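Local coordinates for protein RickCE (Rickettsia bellii, PDB 5HAM) that probably acts as a CE-clan cysteine protease that removes ubiquitin or ubiquitin-like modifiers, this piece of a longer bacterial effector containing the catalytic domain, at residues Y7-N12 with C211-V216; S28-I33 with T125-D130; E53-I58 with L94-R99; D207-G212 with R241-H246. One frame throughout, in Å; residues are numbered along the deposited sequence.

Contact 1: Y7-N12 with C211-V216; sequences YWYTEN and CGVFTV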
loop_
_atom_site.group_PDB
_atom_site.type_symbol
_atom_site.label_atom_id
_atom_site.label_comp_id
_atom_site.label_asym_id
_atom_site.label_seq_id
_atom_site.Cartn_x
_atom_site.Cartn_y
_atom_site.Cartn_z
ATOM N N TYR A 7 1.635 16.614 -0.286
ATOM C CA TYR A 7 2.479 16.088 0.764
ATOM C C TYR A 7 2.635 14.572 0.584
ATOM O O TYR A 7 3.729 14.052 0.741
ATOM C CB TYR A 7 1.938 16.423 2.160
ATOM C CG TYR A 7 2.822 17.410 2.853
ATOM C CD1 TYR A 7 3.855 18.008 2.161
ATOM C CD2 TYR A 7 2.654 17.740 4.190
ATOM C CE1 TYR A 7 4.692 18.925 2.752
ATOM C CE2 TYR A 7 3.507 18.659 4.803
ATOM C CZ TYR A 7 4.523 19.244 4.062
ATOM O OH TYR A 7 5.391 20.161 4.590
ATOM N N TRP A 8 1.552 13.874 0.232
ATOM C CA TRP A 8 1.578 12.412 0.191
ATOM C C TRP A 8 2.418 11.899 -0.959
ATOM O O TRP A 8 2.180 12.251 -2.106
ATOM C CB TRP A 8 0.166 11.815 0.131
ATOM C CG TRP A 8 -0.665 12.140 1.342
ATOM C CD1 TRP A 8 -0.588 13.270 2.111
ATOM C CD2 TRP A 8 -1.687 11.328 1.929
ATOM N NE1 TRP A 8 -1.505 13.217 3.130
ATOM C CE2 TRP A 8 -2.193 12.031 3.046
ATOM C CE3 TRP A 8 -2.237 10.079 1.613
ATOM C CZ2 TRP A 8 -3.213 11.524 3.853
ATOM C CZ3 TRP A 8 -3.246 9.570 2.417
ATOM C CH2 TRP A 8 -3.724 10.295 3.527
ATOM N N TYR A 9 3.405 11.069 -0.637
ATOM C CA TYR A 9 4.260 10.453 -1.645
ATOM C C TYR A 9 3.458 9.485 -2.492
ATOM O O TYR A 9 2.561 8.808 -1.996
ATOM C CB TYR A 9 5.391 9.640 -1.006
ATOM C CG TYR A 9 6.549 10.412 -0.448
ATOM C CD1 TYR A 9 6.406 11.719 -0.025
ATOM C CD2 TYR A 9 7.797 9.820 -0.334
ATOM C CE1 TYR A 9 7.482 12.421 0.496
ATOM C CE2 TYR A 9 8.879 10.511 0.177
ATOM C CZ TYR A 9 8.718 11.807 0.594
ATOM O OH TYR A 9 9.788 12.493 1.112
ATOM N N THR A 10 3.807 9.393 -3.764
ATOM C CA THR A 10 3.270 8.332 -4.592
ATOM C C THR A 10 4.365 7.294 -4.794
ATOM O O THR A 10 5.526 7.531 -4.445
ATOM C CB THR A 10 2.859 8.875 -5.941
ATOM O OG1 THR A 10 4.040 9.137 -6.705
ATOM C CG2 THR A 10 2.101 10.170 -5.749
ATOM N N GLU A 11 3.993 6.150 -5.359
ATOM C CA GLU A 11 4.936 5.067 -5.616
ATOM C C GLU A 11 6.126 5.542 -6.450
ATOM O O GLU A 11 7.236 5.031 -6.328
ATOM C CB GLU A 11 4.222 3.920 -6.332
ATOM C CG GLU A 11 5.071 2.688 -6.544
ATOM C CD GLU A 11 4.325 1.593 -7.288
ATOM O OE1 GLU A 11 3.085 1.720 -7.455
ATOM O OE2 GLU A 11 4.977 0.607 -7.703
ATOM N N ASN A 12 5.873 6.531 -7.293
ATOM C CA ASN A 12 6.864 7.027 -8.211
ATOM C C ASN A 12 8.048 7.634 -7.470
ATOM O O ASN A 12 9.194 7.327 -7.774
ATOM C CB ASN A 12 6.229 8.043 -9.157
ATOM C CG ASN A 12 7.110 8.364 -10.318
ATOM O OD1 ASN A 12 7.402 9.529 -10.589
ATOM N ND2 ASN A 12 7.570 7.327 -11.012
ATOM N N CYS A 211 4.138 8.864 5.893
ATOM C CA CYS A 211 4.356 7.449 5.521
ATOM C C CYS A 211 5.376 7.209 4.421
ATOM O O CYS A 211 6.219 6.324 4.542
ATOM C CB CYS A 211 3.042 6.763 5.130
ATOM S SG CYS A 211 1.961 6.504 6.545
ATOM N N GLY A 212 5.308 7.983 3.346
ATOM C CA GLY A 212 6.246 7.797 2.254
ATOM C C GLY A 212 7.649 8.263 2.610
ATOM O O GLY A 212 8.648 7.680 2.155
ATOM N N VAL A 213 7.730 9.313 3.428
ATOM C CA VAL A 213 9.022 9.835 3.847
ATOM C C VAL A 213 9.797 8.748 4.590
ATOM O O VAL A 213 10.945 8.452 4.252
ATOM C CB VAL A 213 8.867 11.085 4.759
ATOM C CG1 VAL A 213 10.204 11.759 4.963
ATOM C CG2 VAL A 213 7.879 12.072 4.152
ATOM N N PHE A 214 9.148 8.138 5.582
ATOM C CA PHE A 214 9.777 7.106 6.408
ATOM C C PHE A 214 9.896 5.736 5.741
ATOM O O PHE A 214 10.827 4.975 6.037
ATOM C CB PHE A 214 9.067 6.988 7.755
ATOM C CG PHE A 214 9.446 8.064 8.714
ATOM C CD1 PHE A 214 10.594 7.944 9.486
ATOM C CD2 PHE A 214 8.669 9.214 8.827
ATOM C CE1 PHE A 214 10.966 8.930 10.365
ATOM C CE2 PHE A 214 9.034 10.218 9.700
ATOM C CZ PHE A 214 10.193 10.077 10.475
ATOM N N THR A 215 8.945 5.405 4.871
ATOM C CA THR A 215 9.058 4.210 4.056
ATOM C C THR A 215 10.406 4.206 3.344
ATOM O O THR A 215 11.110 3.203 3.324
ATOM C CB THR A 215 7.930 4.146 3.010
ATOM O OG1 THR A 215 6.708 3.777 3.657
ATOM C CG2 THR A 215 8.248 3.117 1.922
ATOM N N VAL A 216 10.773 5.348 2.784
ATOM C CA VAL A 216 12.012 5.439 2.044
ATOM C C VAL A 216 13.195 5.285 2.988
ATOM O O VAL A 216 14.098 4.488 2.745
ATOM C CB VAL A 216 12.116 6.788 1.283
ATOM C CG1 VAL A 216 13.554 7.026 0.760
ATOM C CG2 VAL A 216 11.059 6.860 0.153
HETATM O O HOH W 1 3.730 10.090 2.090
#
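Tyr-9 in the loop before helix 11-20 lies against the first turn of helix 211-223, which begins inside the RickCE-like catalytic region, with Tyr-9 CA and Gly-212 CA 5.1 Å apart and one water between the chains. That water accepts from both Tyr-9 N and Gly-212 N, at 2.9 Å each, so two buried amides share a single acceptor where no direct backbone bond spans the contact. Since Gly-212 carries no side chain, the phenol packs straight onto main chain: Tyr-9 CD2 is 3.3 Å from Gly-212 C, approached obliquely, and Val-213 N lies 3.6 Å above one ring face, toward the rim. Farther out, Val-213 CG2 reaches Tyr-9 OH at 3.6 Å, while Val-216 CG2 stands at the ring edge near Tyr-9 CE2. A chi1 of -77° swings the Tyr-9 ring over the Gly-212 and Val-213 backbone, and its hydroxyl hydrogen-bonds to His-246 ND1. Within the helix, Thr-215 OG1 donates to Cys-211 O over 2.7 Å, on the carbonyl face opposite Thr-215 N. Around this buried joint, Ile-14 and Leu-17 of helix 11-20 and Arg-243 of helix 238-251 also touch Tyr-9, and Trp-147 of strand 147-155 touches Cys-211 and Thr-215.

Contact 2: S28-I33 with T125-D130; sequences SVQPAI and TKDIKD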
loop_
_atom_site.group_PDB
_atom_site.type_symbol
_atom_site.label_atom_id
_atom_site.label_comp_id
_atom_site.label_asym_id
_atom_site.label_seq_id
_atom_site.Cartn_x
_atom_site.Cartn_y
_atom_site.Cartn_z
ATOM N N SER A 28 17.933 -4.805 -4.774
ATOM C CA SER A 28 16.879 -4.632 -5.772
ATOM C C SER A 28 15.665 -3.955 -5.171
ATOM O O SER A 28 15.149 -4.369 -4.137
ATOM C CB SER A 28 16.475 -5.962 -6.408
ATOM O OG SER A 28 16.109 -6.903 -5.424
ATOM N N VAL A 29 15.225 -2.899 -5.830
ATOM C CA VAL A 29 14.002 -2.228 -5.463
ATOM C C VAL A 29 12.829 -2.778 -6.259
ATOM O O VAL A 29 12.800 -2.672 -7.482
ATOM C CB VAL A 29 14.097 -0.727 -5.742
ATOM C CG1 VAL A 29 12.769 -0.061 -5.402
ATOM C CG2 VAL A 29 15.235 -0.139 -4.946
ATOM N N GLN A 30 11.855 -3.351 -5.558
ATOM C CA GLN A 30 10.698 -3.953 -6.210
ATOM C C GLN A 30 9.601 -2.928 -6.439
ATOM O O GLN A 30 9.567 -1.894 -5.781
ATOM C CB GLN A 30 10.158 -5.106 -5.356
ATOM C CG GLN A 30 11.127 -6.259 -5.229
ATOM C CD GLN A 30 11.467 -6.849 -6.583
ATOM O OE1 GLN A 30 10.592 -7.041 -7.419
ATOM N NE2 GLN A 30 12.745 -7.117 -6.810
ATOM N N PRO A 31 8.698 -3.206 -7.385
ATOM C CA PRO A 31 7.475 -2.405 -7.482
ATOM C C PRO A 31 6.602 -2.632 -6.251
ATOM O O PRO A 31 6.746 -3.653 -5.587
ATOM C CB PRO A 31 6.798 -2.947 -8.743
ATOM C CG PRO A 31 7.453 -4.251 -9.022
ATOM C CD PRO A 31 8.840 -4.147 -8.508
ATOM N N ALA A 32 5.723 -1.687 -5.939
ATOM C CA ALA A 32 4.915 -1.789 -4.729
ATOM C C ALA A 32 3.959 -2.961 -4.710
ATOM O O ALA A 32 3.291 -3.253 -5.698
ATOM C CB ALA A 32 4.136 -0.492 -4.488
ATOM N N ILE A 33 3.899 -3.626 -3.566
ATOM C CA ILE A 33 2.781 -4.486 -3.254
ATOM C C ILE A 33 1.663 -3.595 -2.734
ATOM O O ILE A 33 1.889 -2.748 -1.875
ATOM C CB ILE A 33 3.159 -5.499 -2.194
ATOM C CG1 ILE A 33 3.936 -6.659 -2.837
ATOM C CG2 ILE A 33 1.907 -6.010 -1.457
ATOM C CD1 ILE A 33 4.580 -7.584 -1.808
ATOM N N THR A 125 12.310 -12.659 -3.677
ATOM C CA THR A 125 12.931 -13.868 -3.164
ATOM C C THR A 125 13.930 -14.456 -4.161
ATOM O O THR A 125 14.987 -14.973 -3.779
ATOM C CB THR A 125 11.857 -14.920 -2.813
ATOM O OG1 THR A 125 10.992 -14.394 -1.791
ATOM C CG2 THR A 125 12.499 -16.207 -2.316
ATOM N N LYS A 126 13.607 -14.370 -5.443
ATOM C CA LYS A 126 14.529 -14.867 -6.459
ATOM C C LYS A 126 15.796 -14.008 -6.478
ATOM O O LYS A 126 16.913 -14.522 -6.600
ATOM C CB LYS A 126 13.863 -14.917 -7.840
ATOM N N ASP A 127 15.615 -12.700 -6.328
ATOM C CA ASP A 127 16.735 -11.766 -6.312
ATOM C C ASP A 127 17.766 -12.077 -5.233
ATOM O O ASP A 127 18.973 -12.120 -5.517
ATOM C CB ASP A 127 16.245 -10.327 -6.164
ATOM C CG ASP A 127 15.726 -9.770 -7.454
ATOM O OD1 ASP A 127 15.958 -10.416 -8.500
ATOM O OD2 ASP A 127 15.095 -8.692 -7.430
ATOM N N ILE A 128 17.304 -12.299 -4.004
ATOM C CA ILE A 128 18.241 -12.520 -2.899
ATOM C C ILE A 128 18.737 -13.960 -2.824
ATOM O O ILE A 128 19.793 -14.223 -2.265
ATOM C CB ILE A 128 17.654 -12.095 -1.548
ATOM C CG1 ILE A 128 16.406 -12.924 -1.227
ATOM C CG2 ILE A 128 17.337 -10.601 -1.573
ATOM C CD1 ILE A 128 15.665 -12.480 0.021
ATOM N N LYS A 129 17.986 -14.887 -3.409
ATOM C CA LYS A 129 18.329 -16.292 -3.285
ATOM C C LYS A 129 19.095 -16.816 -4.498
ATOM O O LYS A 129 19.889 -17.740 -4.370
ATOM C CB LYS A 129 17.077 -17.116 -3.024
ATOM C CG LYS A 129 17.338 -18.537 -2.620
ATOM C CD LYS A 129 16.159 -19.060 -1.815
ATOM C CE LYS A 129 14.916 -19.226 -2.665
ATOM N NZ LYS A 129 15.010 -20.483 -3.459
ATOM N N ASP A 130 18.878 -16.220 -5.666
ATOM C CA ASP A 130 19.512 -16.718 -6.892
ATOM C C ASP A 130 20.365 -15.695 -7.643
ATOM O O ASP A 130 21.283 -16.072 -8.368
ATOM C CB ASP A 130 18.459 -17.285 -7.841
ATOM C CG ASP A 130 17.761 -18.504 -7.271
ATOM O OD1 ASP A 130 18.427 -19.298 -6.573
ATOM O OD2 ASP A 130 16.545 -18.663 -7.513
#
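Asp-127 overlaps the Ser-28 side chain with its carboxylate, Asp-127 OD2 lying 3.2 Å from Ser-28 CB and, by hydrogen bond, 2.9 Å from Ser-28 OG. This is a helix-on-sheet contact: the end of helix 96-130 rests beside strand 27-34, an outermost strand of the five-stranded mixed sheet. The serine hydroxyl donates to the anti side of OD2 from 32° out of the carboxylate plane; a chi1 of 55°, which sets Ser-28 OG between its backbone N and carbonyl carbon, turns it to the helix. Gln-30, two residues along on the same side, arrives from the direction opposite to Asp-127. Its chain bends at chi2, and the amide plane ends up 51° from that of the carboxylate. The other oxygen, Asp-127 OD1, accepts from Asn-131 ND2 and has a long, weak ion pair with Arg-123, so both carboxylate oxygens have polar partners. Backbone bonds from Ser-28 and Gln-30 to strand 135-141 fix the strand that presents these groups, and Gln-30 NE2 finishes 2.9 Å from Asp-127 OD2.

Contact 3: E53-I58 with L94-R99; sequences EEKNKI and LSDAER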
loop_
_atom_site.group_PDB
_atom_site.type_symbol
_atom_site.label_atom_id
_atom_site.label_comp_id
_atom_site.label_asym_id
_atom_site.label_seq_id
_atom_site.Cartn_x
_atom_site.Cartn_y
_atom_site.Cartn_z
ATOM N N GLU A 53 -37.029 -7.051 -8.203
ATOM C CA GLU A 53 -37.394 -6.420 -6.950
ATOM C C GLU A 53 -36.206 -6.241 -6.017
ATOM O O GLU A 53 -36.111 -5.219 -5.342
ATOM C CB GLU A 53 -38.512 -7.191 -6.254
ATOM C CG GLU A 53 -38.923 -6.598 -4.935
ATOM C CD GLU A 53 -39.909 -5.468 -5.099
ATOM O OE1 GLU A 53 -40.236 -5.114 -6.253
ATOM O OE2 GLU A 53 -40.368 -4.944 -4.062
ATOM N N GLU A 54 -35.311 -7.227 -5.963
ATOM C CA GLU A 54 -34.087 -7.088 -5.162
ATOM C C GLU A 54 -33.334 -5.826 -5.605
ATOM O O GLU A 54 -32.923 -5.014 -4.779
ATOM C CB GLU A 54 -33.185 -8.326 -5.279
ATOM C CG GLU A 54 -33.398 -9.408 -4.206
ATOM C CD GLU A 54 -34.554 -10.377 -4.508
ATOM O OE1 GLU A 54 -35.189 -10.263 -5.582
ATOM O OE2 GLU A 54 -34.828 -11.264 -3.665
ATOM N N LYS A 55 -33.189 -5.654 -6.917
ATOM C CA LYS A 55 -32.580 -4.445 -7.455
ATOM C C LYS A 55 -33.344 -3.164 -7.061
ATOM O O LYS A 55 -32.739 -2.154 -6.713
ATOM C CB LYS A 55 -32.436 -4.529 -8.976
ATOM C CG LYS A 55 -32.090 -3.179 -9.578
ATOM C CD LYS A 55 -31.404 -3.263 -10.903
ATOM C CE LYS A 55 -32.381 -3.245 -12.048
ATOM N NZ LYS A 55 -31.657 -2.688 -13.222
ATOM N N ASN A 56 -34.668 -3.205 -7.110
ATOM C CA ASN A 56 -35.448 -2.017 -6.807
ATOM C C ASN A 56 -35.265 -1.598 -5.354
ATOM O O ASN A 56 -35.239 -0.409 -5.023
ATOM C CB ASN A 56 -36.924 -2.249 -7.120
ATOM C CG ASN A 56 -37.697 -0.948 -7.274
ATOM O OD1 ASN A 56 -37.386 -0.136 -8.148
ATOM N ND2 ASN A 56 -38.714 -0.745 -6.431
ATOM N N LYS A 57 -35.112 -2.591 -4.491
ATOM C CA LYS A 57 -34.954 -2.334 -3.077
ATOM C C LYS A 57 -33.624 -1.651 -2.808
ATOM O O LYS A 57 -33.528 -0.748 -1.975
ATOM C CB LYS A 57 -35.053 -3.637 -2.290
ATOM N N ILE A 58 -32.593 -2.080 -3.522
ATOM C CA ILE A 58 -31.278 -1.488 -3.349
ATOM C C ILE A 58 -31.244 -0.046 -3.872
ATOM O O ILE A 58 -30.744 0.856 -3.197
ATOM C CB ILE A 58 -30.190 -2.366 -3.978
ATOM C CG1 ILE A 58 -30.084 -3.687 -3.195
ATOM C CG2 ILE A 58 -28.857 -1.637 -3.978
ATOM C CD1 ILE A 58 -29.220 -4.741 -3.852
ATOM N N LEU A 94 -27.727 1.261 -14.760
ATOM C CA LEU A 94 -27.241 0.599 -15.962
ATOM C C LEU A 94 -28.029 -0.657 -16.329
ATOM O O LEU A 94 -28.770 -1.191 -15.520
ATOM C CB LEU A 94 -25.763 0.221 -15.789
ATOM C CG LEU A 94 -24.815 1.398 -15.544
ATOM C CD1 LEU A 94 -23.449 0.896 -15.129
ATOM C CD2 LEU A 94 -24.755 2.256 -16.806
ATOM N N SER A 95 -27.841 -1.131 -17.555
ATOM C CA SER A 95 -28.410 -2.397 -17.982
ATOM C C SER A 95 -27.786 -3.557 -17.208
ATOM O O SER A 95 -26.622 -3.482 -16.794
ATOM C CB SER A 95 -28.195 -2.595 -19.485
ATOM O OG SER A 95 -26.817 -2.576 -19.817
ATOM N N ASP A 96 -28.558 -4.628 -17.025
ATOM C CA ASP A 96 -28.075 -5.821 -16.330
ATOM C C ASP A 96 -26.770 -6.326 -16.933
ATOM O O ASP A 96 -25.844 -6.726 -16.213
ATOM C CB ASP A 96 -29.122 -6.931 -16.366
ATOM C CG ASP A 96 -30.352 -6.610 -15.537
ATOM O OD1 ASP A 96 -30.309 -5.690 -14.676
ATOM O OD2 ASP A 96 -31.367 -7.305 -15.750
ATOM N N ALA A 97 -26.699 -6.280 -18.259
ATOM C CA ALA A 97 -25.514 -6.713 -18.982
ATOM C C ALA A 97 -24.296 -5.852 -18.652
ATOM O O ALA A 97 -23.198 -6.370 -18.472
ATOM C CB ALA A 97 -25.777 -6.700 -20.465
ATOM N N GLU A 98 -24.480 -4.540 -18.557
ATOM C CA GLU A 98 -23.341 -3.693 -18.245
ATOM C C GLU A 98 -22.957 -3.798 -16.778
ATOM O O GLU A 98 -21.786 -3.667 -16.428
ATOM C CB GLU A 98 -23.574 -2.237 -18.654
ATOM C CG GLU A 98 -22.262 -1.464 -18.913
ATOM C CD GLU A 98 -21.555 -1.864 -20.224
ATOM O OE1 GLU A 98 -20.470 -1.303 -20.498
ATOM O OE2 GLU A 98 -22.077 -2.720 -20.988
ATOM N N ARG A 99 -23.933 -4.054 -15.913
ATOM C CA ARG A 99 -23.611 -4.191 -14.507
ATOM C C ARG A 99 -22.778 -5.453 -14.329
ATOM O O ARG A 99 -21.807 -5.473 -13.559
ATOM C CB ARG A 99 -24.872 -4.198 -13.635
ATOM C CG ARG A 99 -25.549 -2.840 -13.547
ATOM C CD ARG A 99 -26.988 -2.978 -13.054
ATOM N NE ARG A 99 -27.060 -3.480 -11.681
ATOM C CZ ARG A 99 -27.899 -4.428 -11.254
ATOM N NH1 ARG A 99 -28.762 -5.008 -12.082
ATOM N NH2 ARG A 99 -27.870 -4.802 -9.984
#
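A salt-bridge network of Lys-55, Asp-96 and Arg-99 ties helix 52-69 to the beginning of helix 96-130 in the helical part of the chain, the centre of the contact lying about 32 Å from the centre of the chain. The two backbones stay well apart, Lys-55 CA and Asp-96 CA being 10.0 Å from each other, so long side chains span the interval. Lys-55 does so with CG anti to its backbone nitrogen (chi1 168°) and a bend at chi3, which carries the ammonium toward Asp-96. Its NZ forms a salt bridge of 3.6 Å with Asp-96 OD1, long and with no hydrogen bond assigned, so probably mainly electrostatic. On the way, Lys-55 CD lies over one face of the Arg-99 guanidinium, 3.3 Å above the plane and displaced toward the rim, with Arg-99 NH1 as the nearest atom. Asp-96 OD1 meets that same guanidinium at its edge, in plane, where Arg-99 NH1 gives a weak bond of 3.1 Å, its angle of 124° far from straight. One carboxylate oxygen is therefore shared by two cations, an arrangement that would be expected to offset the repulsion between them. Arg-99 has further partners, NE donating to Asp-47 O and NH2 to Ala-50 O, which limits rotation of the flat group beneath the lysine. Ser-95 is the N-cap of helix 96-130, its OG accepting weakly from Glu-98 N. Among the neighbouring elements, Leu-92 of helix 75-93 touches both Arg-99 and Ile-58, and helix 42-49 supplies Lys-46 and Asp-47 against Ile-58.

Contact 4: D207-G212 with R241-H246; sequences DQSACG and RLREHH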
loop_
_atom_site.group_PDB
_atom_site.type_symbol
_atom_site.label_atom_id
_atom_site.label_comp_id
_atom_site.label_asym_id
_atom_site.label_seq_id
_atom_site.Cartn_x
_atom_site.Cartn_y
_atom_site.Cartn_z
ATOM N N ASP A 207 1.305 11.268 11.279
ATOM C CA ASP A 207 0.745 11.871 10.080
ATOM C C ASP A 207 0.861 10.901 8.915
ATOM O O ASP A 207 1.960 10.438 8.586
ATOM C CB ASP A 207 1.463 13.172 9.733
ATOM C CG ASP A 207 1.482 14.145 10.886
ATOM O OD1 ASP A 207 1.195 13.722 12.024
ATOM O OD2 ASP A 207 1.794 15.332 10.657
ATOM N N GLN A 208 -0.271 10.598 8.289
ATOM C CA GLN A 208 -0.257 9.729 7.123
ATOM C C GLN A 208 0.532 10.371 5.977
ATOM O O GLN A 208 1.027 9.682 5.096
ATOM C CB GLN A 208 -1.679 9.349 6.674
ATOM C CG GLN A 208 -1.694 8.328 5.536
ATOM C CD GLN A 208 -2.883 7.399 5.600
ATOM O OE1 GLN A 208 -3.561 7.309 6.629
ATOM N NE2 GLN A 208 -3.152 6.701 4.495
ATOM N N SER A 209 0.668 11.689 6.004
ATOM C CA SER A 209 1.492 12.369 5.013
ATOM C C SER A 209 2.951 11.907 5.086
ATOM O O SER A 209 3.676 11.958 4.095
ATOM C CB SER A 209 1.418 13.886 5.205
ATOM O OG SER A 209 1.735 14.241 6.540
ATOM N N ALA A 210 3.376 11.459 6.262
ATOM C CA ALA A 210 4.783 11.151 6.481
ATOM C C ALA A 210 5.149 9.701 6.153
ATOM O O ALA A 210 6.338 9.364 6.120
ATOM C CB ALA A 210 5.211 11.522 7.910
ATOM N N CYS A 211 4.138 8.864 5.893
ATOM C CA CYS A 211 4.356 7.449 5.521
ATOM C C CYS A 211 5.376 7.209 4.421
ATOM O O CYS A 211 6.219 6.324 4.542
ATOM C CB CYS A 211 3.042 6.763 5.130
ATOM S SG CYS A 211 1.961 6.504 6.545
ATOM N N GLY A 212 5.308 7.983 3.346
ATOM C CA GLY A 212 6.246 7.797 2.254
ATOM C C GLY A 212 7.649 8.263 2.610
ATOM O O GLY A 212 8.648 7.680 2.155
ATOM N N ARG A 241 12.806 17.365 7.759
ATOM C CA ARG A 241 14.193 17.359 7.293
ATOM C C ARG A 241 14.426 16.233 6.286
ATOM O O ARG A 241 15.147 16.400 5.297
ATOM C CB ARG A 241 15.165 17.224 8.470
ATOM C CG ARG A 241 14.875 18.170 9.634
ATOM C CD ARG A 241 15.696 17.776 10.866
ATOM N NE ARG A 241 14.913 17.764 12.103
ATOM C CZ ARG A 241 14.708 18.830 12.875
ATOM N NH1 ARG A 241 15.222 20.010 12.540
ATOM N NH2 ARG A 241 13.983 18.717 13.983
ATOM N N LEU A 242 13.814 15.083 6.546
ATOM C CA LEU A 242 13.915 13.959 5.635
ATOM C C LEU A 242 13.284 14.342 4.303
ATOM O O LEU A 242 13.844 14.073 3.237
ATOM C CB LEU A 242 13.218 12.736 6.215
ATOM C CG LEU A 242 13.945 11.893 7.261
ATOM C CD1 LEU A 242 12.991 10.827 7.817
ATOM C CD2 LEU A 242 15.172 11.246 6.632
ATOM N N ARG A 243 12.127 14.992 4.378
ATOM C CA ARG A 243 11.394 15.408 3.181
ATOM C C ARG A 243 12.196 16.429 2.355
ATOM O O ARG A 243 12.255 16.345 1.121
ATOM C CB ARG A 243 10.014 15.963 3.566
ATOM C CG ARG A 243 9.106 16.220 2.391
ATOM C CD ARG A 243 7.847 16.945 2.800
ATOM N NE ARG A 243 6.884 16.089 3.490
ATOM C CZ ARG A 243 5.880 15.461 2.879
ATOM N NH1 ARG A 243 5.037 14.716 3.577
ATOM N NH2 ARG A 243 5.723 15.582 1.565
ATOM N N GLU A 244 12.813 17.386 3.045
ATOM C CA GLU A 244 13.656 18.375 2.390
ATOM C C GLU A 244 14.784 17.647 1.705
ATOM O O GLU A 244 15.024 17.832 0.520
ATOM C CB GLU A 244 14.203 19.387 3.398
ATOM C CG GLU A 244 13.155 20.380 3.890
ATOM C CD GLU A 244 13.634 21.255 5.046
ATOM O OE1 GLU A 244 14.858 21.332 5.301
ATOM O OE2 GLU A 244 12.772 21.869 5.707
ATOM N N HIS A 245 15.451 16.789 2.467
ATOM C CA HIS A 245 16.538 15.981 1.958
ATOM C C HIS A 245 16.108 15.183 0.732
ATOM O O HIS A 245 16.813 15.165 -0.276
ATOM C CB HIS A 245 17.038 15.060 3.069
ATOM C CG HIS A 245 18.204 14.189 2.663
ATOM N ND1 HIS A 245 19.400 14.718 2.256
ATOM C CD2 HIS A 245 18.316 12.849 2.620
ATOM C CE1 HIS A 245 20.225 13.714 1.964
ATOM N NE2 HIS A 245 19.605 12.582 2.176
ATOM N N HIS A 246 14.949 14.530 0.817
ATOM C CA HIS A 246 14.401 13.766 -0.306
ATOM C C HIS A 246 14.160 14.642 -1.531
ATOM O O HIS A 246 14.372 14.208 -2.659
ATOM C CB HIS A 246 13.068 13.120 0.071
ATOM C CG HIS A 246 13.199 11.998 1.051
ATOM N ND1 HIS A 246 12.103 11.422 1.647
ATOM C CD2 HIS A 246 14.280 11.350 1.531
ATOM C CE1 HIS A 246 12.507 10.453 2.461
ATOM N NE2 HIS A 246 13.831 10.394 2.399
HETATM O O HOH W 2 4.453 14.750 6.532
#
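The lead-in to helix 211-223, within the family's catalytic region, meets helix 238-251 through an arginine-to-main-chain and water-mediated contact made by Ser-209 and Arg-243. Residues 208-210 already have helical backbone angles but lack the regular bonding: Ala-210 N donates to Asp-207 O, a turn-like bond, and Cys-211 N reaches Gln-208 O only weakly. Ser-209 O lies 3.1 Å from Arg-243 NH1, at the guanidinium edge and near its plane. Arg-243 crosses the gap on a chain that starts out trans to the main-chain nitrogen (chi1 -171°) and stays extended through chi2, then turns at chi3 (-75°) to bring its head alongside the turn. The other terminal nitrogen, Arg-243 NH2, donates to Tyr-7 O and Trp-261 O, and the Tyr-7 ring adds a cation-pi contact, so the buried guanidinium is gripped by the N-terminal loop and the last helix as well. Trp-8 touches Ser-209 and Gln-208 on the lead-in. Within helix 238-251, the His-246 ring has Leu-242 O 3.0 Å above one face, displaced toward the rim. A chi1 of 53° folds the Ser-209 hydroxyl back over its own main chain, where it reaches a water, and Arg-243 NH1 faces both the serine carbonyl and that water. This water links the two side chains, accepting from Arg-243 NH1 at 3.0 Å and standing 2.8 Å from Ser-209 OG in a hydrogen bond.

Contacts 1 and 4 form one cluster, their centres 7 Å apart: they share Cys-211 and Gly-212, both use helix 211-223, and Tyr-9 and Arg-243 bring the N-terminal loop against helix 238-251. Contact 2, its centre 19 Å from that of contact 1, lies at the edge of the sheet and touches contact 1 where Glu-11 OE2 meets Ala-32 N at 3.0 Å, a probable hydrogen bond. Contact 3 is remote, about 44 Å from contact 2 between centres, although helix 96-130 runs through both. Along the chain, contact 3 nests inside contact 2 and contact 2 inside contact 1; the later segment 211-216 comes back to the N-terminal loop, and contact 4 starts there, after contacts 2 and 3 have closed.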